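Local coordinates for protein HTH-type transcriptional regulator PrpR (Mycobacterium tuberculosis, PDB 6D2S) that regulates transcription of the genes for short-chain fatty acid catabolism through the glyoxylate and methylcitrate cycles, acting as both activator and repressor, at residues D236-A248 with F261-L275. Residues are numbered along the deposited sequence; the frame is centred on the assembly and turned at random.
With CA (calcium ion), chain C.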
loop_
_atom_site.group_PDB
_atom_site.type_symbol
_atom_site.label_atom_id
_atom_site.label_comp_id
_atom_site.label_asym_id
_atom_site.label_seq_id
_atom_site.Cartn_x
_atom_site.Cartn_y
_atom_site.Cartn_z
ATOM N N ASP A 236 12.785 -1.282 -22.063
ATOM C CA ASP A 236 12.015 -0.956 -23.259
ATOM C C ASP A 236 12.632 0.180 -24.065
ATOM O O ASP A 236 12.113 0.519 -25.132
ATOM C CB ASP A 236 10.569 -0.603 -22.881
ATOM C CG ASP A 236 10.478 0.552 -21.895
ATOM O OD1 ASP A 236 11.531 1.044 -21.431
ATOM O OD2 ASP A 236 9.342 0.974 -21.582
ATOM N N GLY A 237 13.726 0.767 -23.596
ATOM C CA GLY A 237 14.318 1.900 -24.269
ATOM C C GLY A 237 13.731 3.242 -23.886
ATOM O O GLY A 237 14.184 4.268 -24.405
ATOM N N ARG A 238 12.743 3.277 -22.998
ATOM C CA ARG A 238 12.192 4.544 -22.546
ATOM C C ARG A 238 12.810 4.934 -21.212
ATOM O O ARG A 238 13.264 4.081 -20.445
ATOM C CB ARG A 238 10.668 4.465 -22.437
ATOM C CG ARG A 238 10.015 4.140 -23.781
ATOM C CD ARG A 238 8.523 4.298 -23.736
ATOM N NE ARG A 238 8.130 5.654 -23.369
ATOM C CZ ARG A 238 7.913 6.635 -24.239
ATOM N NH1 ARG A 238 8.055 6.415 -25.541
ATOM N NH2 ARG A 238 7.548 7.835 -23.806
ATOM N N SER A 239 12.838 6.239 -20.954
ATOM C CA SER A 239 13.374 6.764 -19.710
ATOM C C SER A 239 12.276 6.853 -18.665
ATOM O O SER A 239 11.139 7.217 -18.974
ATOM C CB SER A 239 13.996 8.144 -19.920
ATOM O OG SER A 239 15.061 8.071 -20.862
ATOM N N TYR A 240 12.636 6.529 -17.427
ATOM C CA TYR A 240 11.721 6.581 -16.299
ATOM C C TYR A 240 12.257 7.560 -15.271
ATOM O O TYR A 240 13.469 7.643 -15.050
ATOM C CB TYR A 240 11.527 5.196 -15.680
ATOM C CG TYR A 240 10.691 4.299 -16.563
ATOM C CD1 TYR A 240 9.369 3.995 -16.243
ATOM C CD2 TYR A 240 11.214 3.793 -17.744
ATOM C CE1 TYR A 240 8.604 3.187 -17.081
ATOM C CE2 TYR A 240 10.464 2.989 -18.578
ATOM C CZ TYR A 240 9.166 2.689 -18.248
ATOM O OH TYR A 240 8.440 1.883 -19.103
ATOM N N PHE A 241 11.344 8.321 -14.674
ATOM C CA PHE A 241 11.674 9.206 -13.573
ATOM C C PHE A 241 11.392 8.467 -12.270
ATOM O O PHE A 241 10.287 7.952 -12.069
ATOM C CB PHE A 241 10.865 10.502 -13.657
ATOM C CG PHE A 241 11.353 11.573 -12.727
ATOM C CD1 PHE A 241 12.075 12.649 -13.208
ATOM C CD2 PHE A 241 11.121 11.487 -11.366
ATOM C CE1 PHE A 241 12.542 13.629 -12.357
ATOM C CE2 PHE A 241 11.593 12.466 -10.509
ATOM C CZ PHE A 241 12.291 13.536 -11.001
ATOM N N TRP A 242 12.396 8.405 -11.400
ATOM C CA TRP A 242 12.349 7.589 -10.197
ATOM C C TRP A 242 12.443 8.468 -8.961
ATOM O O TRP A 242 13.250 9.401 -8.910
ATOM C CB TRP A 242 13.485 6.560 -10.190
ATOM C CG TRP A 242 13.274 5.431 -11.164
ATOM C CD1 TRP A 242 13.742 5.343 -12.445
ATOM C CD2 TRP A 242 12.531 4.230 -10.924
ATOM N NE1 TRP A 242 13.329 4.160 -13.016
ATOM C CE2 TRP A 242 12.592 3.458 -12.100
ATOM C CE3 TRP A 242 11.826 3.733 -9.824
ATOM C CZ2 TRP A 242 11.975 2.216 -12.209
ATOM C CZ3 TRP A 242 11.210 2.504 -9.936
ATOM C CH2 TRP A 242 11.290 1.759 -11.119
ATOM N N VAL A 243 11.610 8.167 -7.964
ATOM C CA VAL A 243 11.669 8.826 -6.662
ATOM C C VAL A 243 11.691 7.735 -5.605
ATOM O O VAL A 243 10.895 6.792 -5.672
ATOM C CB VAL A 243 10.473 9.775 -6.447
ATOM C CG1 VAL A 243 10.604 10.501 -5.122
ATOM C CG2 VAL A 243 10.375 10.764 -7.602
ATOM N N ALA A 244 12.622 7.835 -4.652
ATOM C CA ALA A 244 12.826 6.775 -3.674
ATOM C C ALA A 244 13.183 7.369 -2.318
ATOM O O ALA A 244 13.730 8.470 -2.219
ATOM C CB ALA A 244 13.939 5.802 -4.105
ATOM N N LYS A 245 12.868 6.619 -1.267
ATOM C CA LYS A 245 13.292 7.006 0.068
ATOM C C LYS A 245 13.356 5.761 0.936
ATOM O O LYS A 245 12.620 4.795 0.702
ATOM C CB LYS A 245 12.327 8.031 0.679
ATOM C CG LYS A 245 12.853 8.720 1.918
ATOM C CD LYS A 245 11.956 9.873 2.333
ATOM C CE LYS A 245 10.849 9.393 3.245
ATOM N NZ LYS A 245 10.115 10.537 3.865
ATOM N N THR A 246 14.233 5.792 1.939
ATOM C CA THR A 246 14.188 4.760 2.963
ATOM C C THR A 246 12.950 4.963 3.825
ATOM O O THR A 246 12.414 6.070 3.934
ATOM C CB THR A 246 15.439 4.778 3.853
ATOM O OG1 THR A 246 15.573 6.057 4.481
ATOM C CG2 THR A 246 16.688 4.470 3.046
ATOM N N THR A 247 12.490 3.876 4.425
ATOM C CA THR A 247 11.377 3.908 5.359
ATOM C C THR A 247 11.938 3.848 6.772
ATOM O O THR A 247 12.804 3.016 7.064
ATOM C CB THR A 247 10.429 2.735 5.117
ATOM O OG1 THR A 247 11.060 1.521 5.546
ATOM C CG2 THR A 247 10.106 2.627 3.641
ATOM N N ALA A 248 11.464 4.737 7.634
ATOM C CA ALA A 248 11.880 4.697 9.028
ATOM C C ALA A 248 11.288 3.466 9.706
ATOM O O ALA A 248 10.110 3.146 9.516
ATOM C CB ALA A 248 11.445 5.970 9.750
ATOM N N PHE A 261 14.086 -0.654 4.908
ATOM C CA PHE A 261 13.736 -0.812 3.507
ATOM C C PHE A 261 13.913 0.510 2.778
ATOM O O PHE A 261 13.891 1.591 3.375
ATOM C CB PHE A 261 12.283 -1.294 3.340
ATOM C CG PHE A 261 12.001 -2.624 3.991
ATOM C CD1 PHE A 261 12.177 -3.807 3.289
ATOM C CD2 PHE A 261 11.559 -2.689 5.302
ATOM C CE1 PHE A 261 11.917 -5.033 3.886
ATOM C CE2 PHE A 261 11.295 -3.911 5.905
ATOM C CZ PHE A 261 11.476 -5.083 5.196
ATOM N N ALA A 262 14.090 0.406 1.468
ATOM C CA ALA A 262 13.949 1.532 0.563
ATOM C C ALA A 262 12.794 1.226 -0.372
ATOM O O ALA A 262 12.622 0.083 -0.807
ATOM C CB ALA A 262 15.225 1.788 -0.237
ATOM N N VAL A 263 12.010 2.250 -0.683
ATOM C CA VAL A 263 10.843 2.106 -1.540
ATOM C C VAL A 263 10.872 3.213 -2.581
ATOM O O VAL A 263 11.280 4.341 -2.289
ATOM C CB VAL A 263 9.542 2.140 -0.714
ATOM C CG1 VAL A 263 8.340 2.396 -1.605
ATOM C CG2 VAL A 263 9.389 0.833 0.049
ATOM N N GLY A 264 10.465 2.886 -3.800
ATOM C CA GLY A 264 10.511 3.858 -4.872
ATOM C C GLY A 264 9.385 3.662 -5.859
ATOM O O GLY A 264 8.770 2.593 -5.941
ATOM N N LEU A 265 9.123 4.729 -6.604
ATOM C CA LEU A 265 8.186 4.738 -7.713
ATOM C C LEU A 265 8.903 5.243 -8.951
ATOM O O LEU A 265 9.662 6.214 -8.882
ATOM C CB LEU A 265 6.986 5.649 -7.432
ATOM C CG LEU A 265 6.049 5.215 -6.314
ATOM C CD1 LEU A 265 5.030 6.321 -6.069
ATOM C CD2 LEU A 265 5.364 3.908 -6.707
ATOM N N GLY A 266 8.634 4.610 -10.077
ATOM C CA GLY A 266 9.124 5.094 -11.357
ATOM C C GLY A 266 7.984 5.220 -12.342
ATOM O O GLY A 266 7.119 4.348 -12.422
ATOM N N CYS A 267 7.978 6.322 -13.084
ATOM C CA CYS A 267 6.980 6.517 -14.129
ATOM C C CYS A 267 7.667 6.941 -15.414
ATOM O O CYS A 267 8.778 7.479 -15.403
ATOM C CB CYS A 267 5.914 7.559 -13.744
ATOM S SG CYS A 267 6.494 9.268 -13.545
ATOM N N ASP A 268 6.989 6.684 -16.530
ATOM C CA ASP A 268 7.537 7.092 -17.817
ATOM C C ASP A 268 7.895 8.566 -17.769
ATOM O O ASP A 268 7.153 9.392 -17.229
ATOM C CB ASP A 268 6.534 6.848 -18.944
ATOM C CG ASP A 268 7.192 6.850 -20.323
ATOM O OD1 ASP A 268 7.459 5.753 -20.861
ATOM O OD2 ASP A 268 7.446 7.947 -20.865
ATOM N N LEU A 269 9.043 8.904 -18.345
ATOM C CA LEU A 269 9.420 10.304 -18.366
ATOM C C LEU A 269 8.307 11.171 -18.940
ATOM O O LEU A 269 8.162 12.331 -18.546
ATOM C CB LEU A 269 10.725 10.474 -19.153
ATOM C CG LEU A 269 11.487 11.758 -18.887
ATOM C CD1 LEU A 269 11.779 11.930 -17.413
ATOM C CD2 LEU A 269 12.771 11.781 -19.725
ATOM N N ALA A 270 7.480 10.620 -19.839
ATOM C CA ALA A 270 6.387 11.376 -20.446
ATOM C C ALA A 270 5.240 11.688 -19.487
ATOM O O ALA A 270 4.366 12.489 -19.840
ATOM C CB ALA A 270 5.838 10.619 -21.658
ATOM N N HIS A 271 5.199 11.077 -18.302
ATOM C CA HIS A 271 4.232 11.451 -17.281
ATOM C C HIS A 271 4.822 12.346 -16.202
ATOM O O HIS A 271 4.067 12.866 -15.370
ATOM C CB HIS A 271 3.646 10.206 -16.597
ATOM C CG HIS A 271 2.836 9.342 -17.511
ATOM N ND1 HIS A 271 1.589 9.710 -17.967
ATOM C CD2 HIS A 271 3.091 8.126 -18.048
ATOM C CE1 HIS A 271 1.112 8.758 -18.750
ATOM N NE2 HIS A 271 2.004 7.787 -18.817
ATOM N N ALA A 272 6.143 12.538 -16.197
ATOM C CA ALA A 272 6.795 13.136 -15.035
ATOM C C ALA A 272 6.462 14.610 -14.843
ATOM O O ALA A 272 6.781 15.161 -13.784
ATOM C CB ALA A 272 8.315 12.961 -15.135
ATOM N N HIS A 273 5.841 15.277 -15.817
ATOM C CA HIS A 273 5.575 16.690 -15.594
ATOM C C HIS A 273 4.526 16.903 -14.507
ATOM O O HIS A 273 4.477 17.987 -13.920
ATOM C CB HIS A 273 5.160 17.387 -16.894
ATOM C CG HIS A 273 3.866 16.905 -17.466
ATOM N ND1 HIS A 273 3.739 15.686 -18.095
ATOM C CD2 HIS A 273 2.647 17.494 -17.535
ATOM C CE1 HIS A 273 2.490 15.533 -18.506
ATOM N NE2 HIS A 273 1.808 16.616 -18.179
ATOM N N LYS A 274 3.707 15.894 -14.209
ATOM C CA LYS A 274 2.727 16.008 -13.137
ATOM C C LYS A 274 3.322 15.770 -11.754
ATOM O O LYS A 274 2.604 15.914 -10.759
ATOM C CB LYS A 274 1.579 15.021 -13.376
ATOM C CG LYS A 274 0.861 15.238 -14.706
ATOM C CD LYS A 274 0.414 13.917 -15.326
ATOM C CE LYS A 274 -0.540 13.162 -14.424
ATOM N NZ LYS A 274 -1.926 13.722 -14.440
ATOM N N LEU A 275 4.593 15.383 -11.664
ATOM C CA LEU A 275 5.250 15.156 -10.380
ATOM C C LEU A 275 5.888 16.444 -9.884
ATOM O O LEU A 275 6.617 17.101 -10.628
ATOM C CB LEU A 275 6.349 14.104 -10.495
ATOM C CG LEU A 275 6.000 12.722 -11.038
ATOM C CD1 LEU A 275 7.282 11.901 -11.130
ATOM C CD2 LEU A 275 4.998 12.050 -10.134
HETATM CA CA CA C . 7.881 3.308 8.933
HETATM O O HOH W 1 10.445 8.130 -21.866
HETATM O O HOH W 2 6.166 3.304 -20.124
HETATM O O HOH W 3 8.379 8.457 -10.070
HETATM O O HOH W 4 7.111 4.345 6.868
HETATM O O HOH W 5 8.144 1.609 7.385
HETATM O O HOH W 6 7.746 1.554 10.851
#
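Strands S239-T247 and F261-D268 run antiparallel, 4.4 Å apart at their axes, with paired backbone bonds at F241–C267, V243–L265 and K245–V263. W242 lays its six-membered ring over G266, whose CA sits 3.5 Å from the ring centroid in a CH-pi contact; G266, a glycine, lets the indole lie against the backbone, CE3 and CZ3 of W242 both 3.3 Å from G266 N. On the face that carries F241, the strand's continuation into a 3-10 segment brings A272 CB within 3.8 Å of F241 CB. CG of F241, anti to the backbone N (chi1 -168°), places the ring beside L275, whose CD1 meets F241 CD2. Where the S239 end of one strand meets the D268 end of the other, R238 grips D268 side-on, NE to OD1 at 2.6 Å and NH2 to OD2 at 2.9 Å, guanidinium and carboxylate nearly coplanar. D268 OD2 also takes the A270 N-H through its anti lone pair, an Asx turn that opens the 3-10 segment. One water ties Y240 OH to D268 OD1. Beyond the opposite end, A248 O binds calcium with D250 and L252. Within the five-stranded antiparallel sheet of the C-terminal regulator region, the pair lies between strands 228-233 and 183-189, and helix 163-170 packs on K245, T247, V263 and L265.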